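Local coordinates for uncharacterized protein (Pseudomonas aeruginosa, PDB 4O5P) that acts as a type VI secretion phospholipase effector, probably hydrolysing membrane phospholipids with an alpha/beta-hydrolase-type catalytic domain, at residues Y232-S237 / A419-P424; I603-G608 / V699-G704; P502-E507 / L570-L575. One frame throughout, in Å; residues are numbered along the deposited sequence.

In the fold
The three contacts sit at the corners of a nearly equilateral triangle, each pair of centres about 35 Å apart, and none touches another; the nearest atoms, about 14 Å apart, belong to contacts 1 and 2, which lie on opposite sides of the chain's centre. Along the chain contact 1 closes first, then contact 3, then contact 2. Contact 1 joins parts of the hydrolase core, where strand 225-236 of the mixed, largely parallel sheet leads to S237. Contacts 2 and 3 join segments of the C-terminal region of this Tle1-like protein, and helix 571-587 precedes strand 596-604. The sheet with strand 697-702 also includes strand 294-299, so the two regions share it.

Contact 1 of 3, residues Y232-S237 / A419-P424; sequences YIYGFS and APLQVP
Y232 and Y234 project from the same face of strand 225-236 toward the loop A419-P424, two residues apart as alternation in a strand requires, but they meet it differently. Y232 offers the flat of its ring. CD of P420 lies over that face, 3.7 Å from the ring centroid and only 15° off the normal, a CH-pi contact shifted slightly toward CD1. A419 comes to the same ring obliquely, its CA 3.7 Å from CD2 of Y232. The ring reaches this place with CG anti to its own carbonyl carbon, and its hydroxyl is hydrogen-bonded to ND1 of H66.

Y234 works with its end instead. Its OH rests 3.4 Å from CB of A419 and meets the L421 side chain tip to tip, with CD2 of L421 4.1 Å from that oxygen. The small methyl of A419 thus fits against both tyrosines, and it also meets A414 of helix 403-416. P420 is the centre of an inverse gamma turn, closed by a weak bond from L421 N to A419 O, which bends the loop as it passes the tyrosines.

Past these residues the strand ends at F236, and S237 follows at the N-cap position of helix 238-254, in a GxSxG sequence consistent with the nucleophile elbow of alpha/beta hydrolases; OG of S237 is hydrogen-bonded to NE2 of H379. No hydrogen bond joins the two segments. Cohesion therefore comes from buried shape and dispersion, with a modest electrostatic share likely in the CH-pi pair, since the proline CD is polarised by the adjoining amide nitrogen and its hydrogens suit an electron-rich phenol ring.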
# COMPACT_ATOMS: atom_id res chain seq x y z
N TYR A 232 -17.69 -5.12 2.91
CA TYR A 232 -17.31 -4.05 2.00
C TYR A 232 -15.94 -3.59 2.51
O TYR A 232 -15.80 -3.18 3.67
CB TYR A 232 -18.35 -2.92 2.03
CG TYR A 232 -19.75 -3.50 1.97
CD1 TYR A 232 -20.39 -3.93 3.13
CD2 TYR A 232 -20.40 -3.67 0.76
CE1 TYR A 232 -21.64 -4.50 3.09
CE2 TYR A 232 -21.67 -4.24 0.71
CZ TYR A 232 -22.28 -4.64 1.88
OH TYR A 232 -23.53 -5.21 1.85
N ILE A 233 -14.93 -3.72 1.65
CA ILE A 233 -13.53 -3.59 2.08
C ILE A 233 -12.82 -2.57 1.19
O ILE A 233 -12.86 -2.69 -0.03
CB ILE A 233 -12.77 -4.94 1.92
CG1 ILE A 233 -13.54 -6.12 2.55
CG2 ILE A 233 -11.35 -4.84 2.49
CD1 ILE A 233 -13.51 -6.16 4.05
N TYR A 234 -12.17 -1.57 1.79
CA TYR A 234 -11.46 -0.55 1.01
C TYR A 234 -10.00 -0.57 1.45
O TYR A 234 -9.71 -0.68 2.64
CB TYR A 234 -12.06 0.86 1.26
CG TYR A 234 -13.58 0.95 1.11
CD1 TYR A 234 -14.19 0.70 -0.11
CD2 TYR A 234 -14.38 1.28 2.19
CE1 TYR A 234 -15.57 0.78 -0.26
CE2 TYR A 234 -15.76 1.37 2.06
CZ TYR A 234 -16.34 1.12 0.84
OH TYR A 234 -17.71 1.19 0.72
N GLY A 235 -9.07 -0.47 0.50
CA GLY A 235 -7.66 -0.44 0.86
C GLY A 235 -6.86 0.49 -0.05
O GLY A 235 -7.20 0.64 -1.22
N PHE A 236 -5.82 1.11 0.49
CA PHE A 236 -4.93 1.91 -0.38
C PHE A 236 -3.49 1.54 -0.09
O PHE A 236 -3.12 1.39 1.08
CB PHE A 236 -5.22 3.42 -0.19
CG PHE A 236 -4.12 4.37 -0.64
CD1 PHE A 236 -3.42 4.20 -1.84
CD2 PHE A 236 -3.84 5.49 0.14
CE1 PHE A 236 -2.42 5.12 -2.21
CE2 PHE A 236 -2.86 6.41 -0.24
CZ PHE A 236 -2.15 6.22 -1.41
N SER A 237 -2.68 1.36 -1.13
CA SER A 237 -1.22 1.17 -0.96
C SER A 237 -0.93 -0.15 -0.26
O SER A 237 -1.43 -1.19 -0.66
CB SER A 237 -0.60 2.33 -0.19
OG SER A 237 0.83 2.32 -0.27
N ALA A 419 -22.93 -0.97 -0.93
CA ALA A 419 -22.22 -0.49 0.27
C ALA A 419 -23.05 0.44 1.17
O ALA A 419 -23.77 1.30 0.68
CB ALA A 419 -20.90 0.18 -0.12
N PRO A 420 -22.93 0.26 2.50
CA PRO A 420 -23.68 1.11 3.44
C PRO A 420 -23.06 2.49 3.50
O PRO A 420 -22.35 2.81 4.47
CB PRO A 420 -23.50 0.39 4.79
CG PRO A 420 -23.07 -1.01 4.43
CD PRO A 420 -22.21 -0.82 3.21
N LEU A 421 -23.34 3.30 2.48
CA LEU A 421 -22.71 4.62 2.37
C LEU A 421 -23.70 5.76 2.63
O LEU A 421 -24.86 5.70 2.20
CB LEU A 421 -22.07 4.79 0.99
CG LEU A 421 -20.76 4.04 0.77
CD1 LEU A 421 -20.30 4.10 -0.69
CD2 LEU A 421 -19.69 4.62 1.71
N GLN A 422 -23.24 6.80 3.32
CA GLN A 422 -24.06 7.99 3.48
C GLN A 422 -24.20 8.68 2.12
O GLN A 422 -23.34 8.51 1.24
CB GLN A 422 -23.43 8.94 4.49
CG GLN A 422 -23.09 8.30 5.85
CD GLN A 422 -22.09 9.10 6.64
OE1 GLN A 422 -21.85 10.27 6.35
NE2 GLN A 422 -21.47 8.47 7.64
N VAL A 423 -25.27 9.44 1.94
CA VAL A 423 -25.39 10.30 0.75
C VAL A 423 -25.45 11.74 1.22
O VAL A 423 -25.65 12.00 2.41
CB VAL A 423 -26.66 9.98 -0.06
CG1 VAL A 423 -26.73 8.50 -0.38
CG2 VAL A 423 -27.91 10.42 0.70
N PRO A 424 -25.23 12.69 0.30
CA PRO A 424 -25.61 14.06 0.65
C PRO A 424 -27.13 14.15 0.76
O PRO A 424 -27.60 14.96 1.57
CB PRO A 424 -25.10 14.89 -0.53
CG PRO A 424 -24.82 13.90 -1.63
CD PRO A 424 -24.45 12.63 -0.95

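Contact 2 of 3, residues I603-G608 / V699-G704; sequences IDLLLG and VLATAG
I603 and L700 meet through their outermost methyls, CD1 of I603 standing 3.7 Å from CD2 of L700. The isoleucine reaches that far because CD1 continues the chain from CG1 in an extended form (chi2 166°). L700 has its CG anti to the backbone N, and its CD2 branch is the one that meets I603. The same CD1 of I603 also lies 4.3 Å from CB of A701.

L605 faces the far end of the segment. Its chi2, at 121°, is away from the usual staggered values. CD2 is the branch that touches, 4.2 Å from CB of A701 and 3.3 Å from the carbonyl O of G704. Alanine fits at 701, where a single methyl meets both I603 and L605.

Behind L605 the chain turns. OD1 of D604 accepts from N of L606 at 3.1 Å, an Asx turn in which the donor stands well above the carboxylate plane, and the short aspartate side chain is of the right length to fold back on its own backbone. The carbonyl of L605 takes a further hydrogen bond from NE1 of W182.

Two motifs shape the partner segment. L700 and A701 both face V611 in a classic beta bulge, which lets consecutive side chains point to this contact. A703 and G704 both have positive phi, close to a type I' turn; G704 (phi 80°) has no CB, and the positive phi costs it little. This is the tight two-residue link of a beta-hairpin between strands 697-702 and 705-706; apolar side chains here join that antiparallel sheet to the one containing strand 596-604.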
# COMPACT_ATOMS: atom_id res chain seq x y z
N ILE A 603 21.19 -5.23 3.58
CA ILE A 603 19.84 -5.79 3.57
C ILE A 603 19.46 -6.29 4.96
O ILE A 603 20.19 -7.10 5.56
CB ILE A 603 19.67 -6.92 2.54
CG1 ILE A 603 19.82 -6.37 1.11
CG2 ILE A 603 18.30 -7.57 2.69
CD1 ILE A 603 20.00 -7.45 0.06
N ASP A 604 18.35 -5.78 5.48
CA ASP A 604 17.89 -6.14 6.81
C ASP A 604 16.85 -7.24 6.69
O ASP A 604 15.67 -6.97 6.43
CB ASP A 604 17.34 -4.92 7.54
CG ASP A 604 16.76 -5.26 8.90
OD1 ASP A 604 17.00 -6.38 9.41
OD2 ASP A 604 16.08 -4.39 9.47
N LEU A 605 17.28 -8.48 6.89
CA LEU A 605 16.41 -9.63 6.67
C LEU A 605 15.33 -9.79 7.75
O LEU A 605 14.50 -10.69 7.66
CB LEU A 605 17.25 -10.90 6.51
CG LEU A 605 18.10 -10.68 5.25
CD1 LEU A 605 19.60 -10.75 5.50
CD2 LEU A 605 17.65 -11.61 4.11
N LEU A 606 15.35 -8.90 8.75
CA LEU A 606 14.32 -8.88 9.79
C LEU A 606 13.05 -8.19 9.30
O LEU A 606 11.96 -8.38 9.86
CB LEU A 606 14.84 -8.21 11.06
CG LEU A 606 15.96 -8.92 11.84
CD1 LEU A 606 16.25 -8.21 13.16
CD2 LEU A 606 15.62 -10.39 12.09
N LEU A 607 13.18 -7.38 8.24
CA LEU A 607 12.03 -6.68 7.65
C LEU A 607 11.03 -7.63 7.00
O LEU A 607 9.90 -7.25 6.68
CB LEU A 607 12.48 -5.63 6.62
CG LEU A 607 13.18 -4.37 7.15
CD1 LEU A 607 13.53 -3.42 6.00
CD2 LEU A 607 12.32 -3.66 8.19
N GLY A 608 11.45 -8.87 6.79
CA GLY A 608 10.55 -9.89 6.28
C GLY A 608 10.06 -9.68 4.86
O GLY A 608 8.85 -9.78 4.59
N VAL A 699 16.40 -12.51 -8.09
CA VAL A 699 16.18 -12.51 -6.65
C VAL A 699 17.50 -12.31 -5.94
O VAL A 699 18.44 -13.08 -6.14
CB VAL A 699 15.52 -13.81 -6.15
CG1 VAL A 699 15.35 -13.75 -4.64
CG2 VAL A 699 14.17 -14.03 -6.83
N LEU A 700 17.58 -11.27 -5.12
CA LEU A 700 18.80 -10.99 -4.37
C LEU A 700 18.67 -11.60 -2.99
O LEU A 700 19.63 -12.15 -2.43
CB LEU A 700 19.00 -9.48 -4.26
CG LEU A 700 20.32 -8.94 -3.72
CD1 LEU A 700 21.50 -9.42 -4.58
CD2 LEU A 700 20.25 -7.42 -3.67
N ALA A 701 17.47 -11.48 -2.43
CA ALA A 701 17.20 -12.00 -1.10
C ALA A 701 15.72 -12.35 -0.94
O ALA A 701 14.85 -11.62 -1.41
CB ALA A 701 17.62 -10.99 -0.04
N THR A 702 15.45 -13.47 -0.29
CA THR A 702 14.07 -13.90 -0.07
C THR A 702 14.07 -14.99 0.99
O THR A 702 15.11 -15.62 1.23
CB THR A 702 13.43 -14.44 -1.36
OG1 THR A 702 12.02 -14.61 -1.16
CG2 THR A 702 14.04 -15.76 -1.76
N ALA A 703 12.92 -15.18 1.62
CA ALA A 703 12.75 -16.20 2.66
C ALA A 703 13.81 -16.05 3.76
O ALA A 703 14.22 -17.03 4.37
CB ALA A 703 12.80 -17.58 2.06
N GLY A 704 14.25 -14.81 3.98
CA GLY A 704 15.21 -14.48 5.02
C GLY A 704 16.67 -14.74 4.70
O GLY A 704 17.54 -14.55 5.56

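Contact 3 of 3, residues P502-E507 / L570-L575; sequences PPDMPE and LDQRQL
The carboxylate of D504 straddles the N-terminus of helix 571-587 and accepts two of its first-turn amides, a bidentate helix-end interaction supplied by a residue remote in sequence. OD1 takes N of Q572 at 2.8 Å and OD2 takes N of R573 at 3.0 Å, each through its syn lone pair, so the two bonds together fix the rotation of the group. Aspartate suits the place: it is short, and its negative charge is probably favoured by the positive end of the helix dipole.

Q572 answers in the other direction. Its chain is extended beyond CG (chi2 176°), which carries CD out to the loop backbone; OE1 accepts from N of D504 at 3.0 Å, the donor lying above the amide carbonyl plane. Carboxylate and amide planes are turned 71° apart. Each residue therefore donates its backbone N-H to the other's side chain.

Around this pair lie apolar and carbonyl contacts near the surface. P503 presents its CA to the Q572 amide, and the carbonyl O of P502 lies 3.5 Å from CG of Q572. L570, at the N-cap position, holds its CD2 4.2 Å from both CB of D504 and the carbonyl O of M505.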
# COMPACT_ATOMS: atom_id res chain seq x y z
N PRO A 502 4.32 26.46 -1.35
CA PRO A 502 4.47 27.11 -0.04
C PRO A 502 5.95 27.21 0.34
O PRO A 502 6.73 26.33 -0.01
CB PRO A 502 3.72 26.17 0.92
CG PRO A 502 2.76 25.39 0.04
CD PRO A 502 3.50 25.24 -1.28
N PRO A 503 6.33 28.30 1.02
CA PRO A 503 7.75 28.47 1.38
C PRO A 503 8.16 27.43 2.41
O PRO A 503 7.34 27.07 3.26
CB PRO A 503 7.78 29.87 1.99
CG PRO A 503 6.39 30.09 2.52
CD PRO A 503 5.47 29.34 1.59
N ASP A 504 9.39 26.94 2.33
CA ASP A 504 9.86 25.89 3.23
C ASP A 504 9.92 26.38 4.66
O ASP A 504 10.19 27.55 4.92
CB ASP A 504 11.24 25.36 2.83
CG ASP A 504 11.21 24.58 1.53
OD1 ASP A 504 10.11 24.24 1.05
OD2 ASP A 504 12.30 24.31 1.00
N MSE A 505 9.68 25.47 5.60
CA MSE A 505 9.82 25.81 7.00
C MSE A 505 11.27 26.18 7.28
O MSE A 505 12.18 25.50 6.84
CB MSE A 505 9.38 24.64 7.88
CG MSE A 505 9.75 24.78 9.34
SE MSE A 505 9.06 23.28 10.38
CE MSE A 505 7.21 23.84 10.46
N PRO A 506 11.47 27.30 8.00
CA PRO A 506 12.81 27.73 8.43
C PRO A 506 13.54 26.61 9.21
O PRO A 506 12.87 25.79 9.85
CB PRO A 506 12.51 28.92 9.35
CG PRO A 506 11.17 29.44 8.87
CD PRO A 506 10.40 28.21 8.45
N GLU A 507 14.87 26.59 9.14
CA GLU A 507 15.70 25.52 9.73
C GLU A 507 15.49 25.37 11.24
O GLU A 507 15.42 24.25 11.77
CB GLU A 507 17.18 25.76 9.41
CG GLU A 507 17.57 25.61 7.93
CD GLU A 507 16.84 26.61 7.01
OE1 GLU A 507 16.57 27.75 7.45
OE2 GLU A 507 16.51 26.23 5.85
N LEU A 570 9.29 20.95 3.13
CA LEU A 570 10.48 21.33 2.38
C LEU A 570 10.24 21.20 0.87
O LEU A 570 11.13 20.83 0.12
CB LEU A 570 11.69 20.48 2.78
CG LEU A 570 12.11 20.48 4.26
CD1 LEU A 570 13.31 19.57 4.46
CD2 LEU A 570 12.42 21.88 4.76
N ASP A 571 9.02 21.52 0.44
CA ASP A 571 8.64 21.32 -0.95
C ASP A 571 9.48 22.11 -1.96
O ASP A 571 9.75 21.62 -3.05
CB ASP A 571 7.15 21.58 -1.15
CG ASP A 571 6.28 20.50 -0.51
OD1 ASP A 571 6.77 19.35 -0.37
OD2 ASP A 571 5.12 20.80 -0.17
N GLN A 572 9.92 23.31 -1.61
CA GLN A 572 10.79 24.06 -2.52
C GLN A 572 12.14 23.38 -2.74
O GLN A 572 12.51 23.12 -3.88
CB GLN A 572 10.99 25.50 -2.02
CG GLN A 572 9.70 26.27 -1.87
CD GLN A 572 9.93 27.65 -1.29
OE1 GLN A 572 10.60 27.80 -0.26
NE2 GLN A 572 9.38 28.67 -1.96
N ARG A 573 12.87 23.10 -1.66
CA ARG A 573 14.18 22.46 -1.78
C ARG A 573 14.04 21.11 -2.46
O ARG A 573 14.85 20.74 -3.30
CB ARG A 573 14.86 22.33 -0.40
CG ARG A 573 15.60 20.99 -0.14
CD ARG A 573 16.91 20.88 -0.91
NE ARG A 573 17.69 19.68 -0.61
CZ ARG A 573 18.05 18.76 -1.51
NH1 ARG A 573 17.69 18.90 -2.77
NH2 ARG A 573 18.78 17.71 -1.15
N GLN A 574 12.99 20.37 -2.12
CA GLN A 574 12.82 19.03 -2.66
C GLN A 574 12.44 19.04 -4.13
O GLN A 574 12.99 18.28 -4.93
CB GLN A 574 11.81 18.24 -1.84
CG GLN A 574 12.33 17.88 -0.45
CD GLN A 574 11.28 17.27 0.45
OE1 GLN A 574 10.08 17.27 0.13
NE2 GLN A 574 11.71 16.77 1.60
N LEU A 575 11.52 19.92 -4.51
CA LEU A 575 11.18 20.04 -5.93
C LEU A 575 12.36 20.55 -6.77
O LEU A 575 12.65 19.99 -7.82
CB LEU A 575 9.92 20.89 -6.16
CG LEU A 575 8.59 20.27 -5.73
CD1 LEU A 575 7.50 21.32 -5.75
CD2 LEU A 575 8.21 19.11 -6.64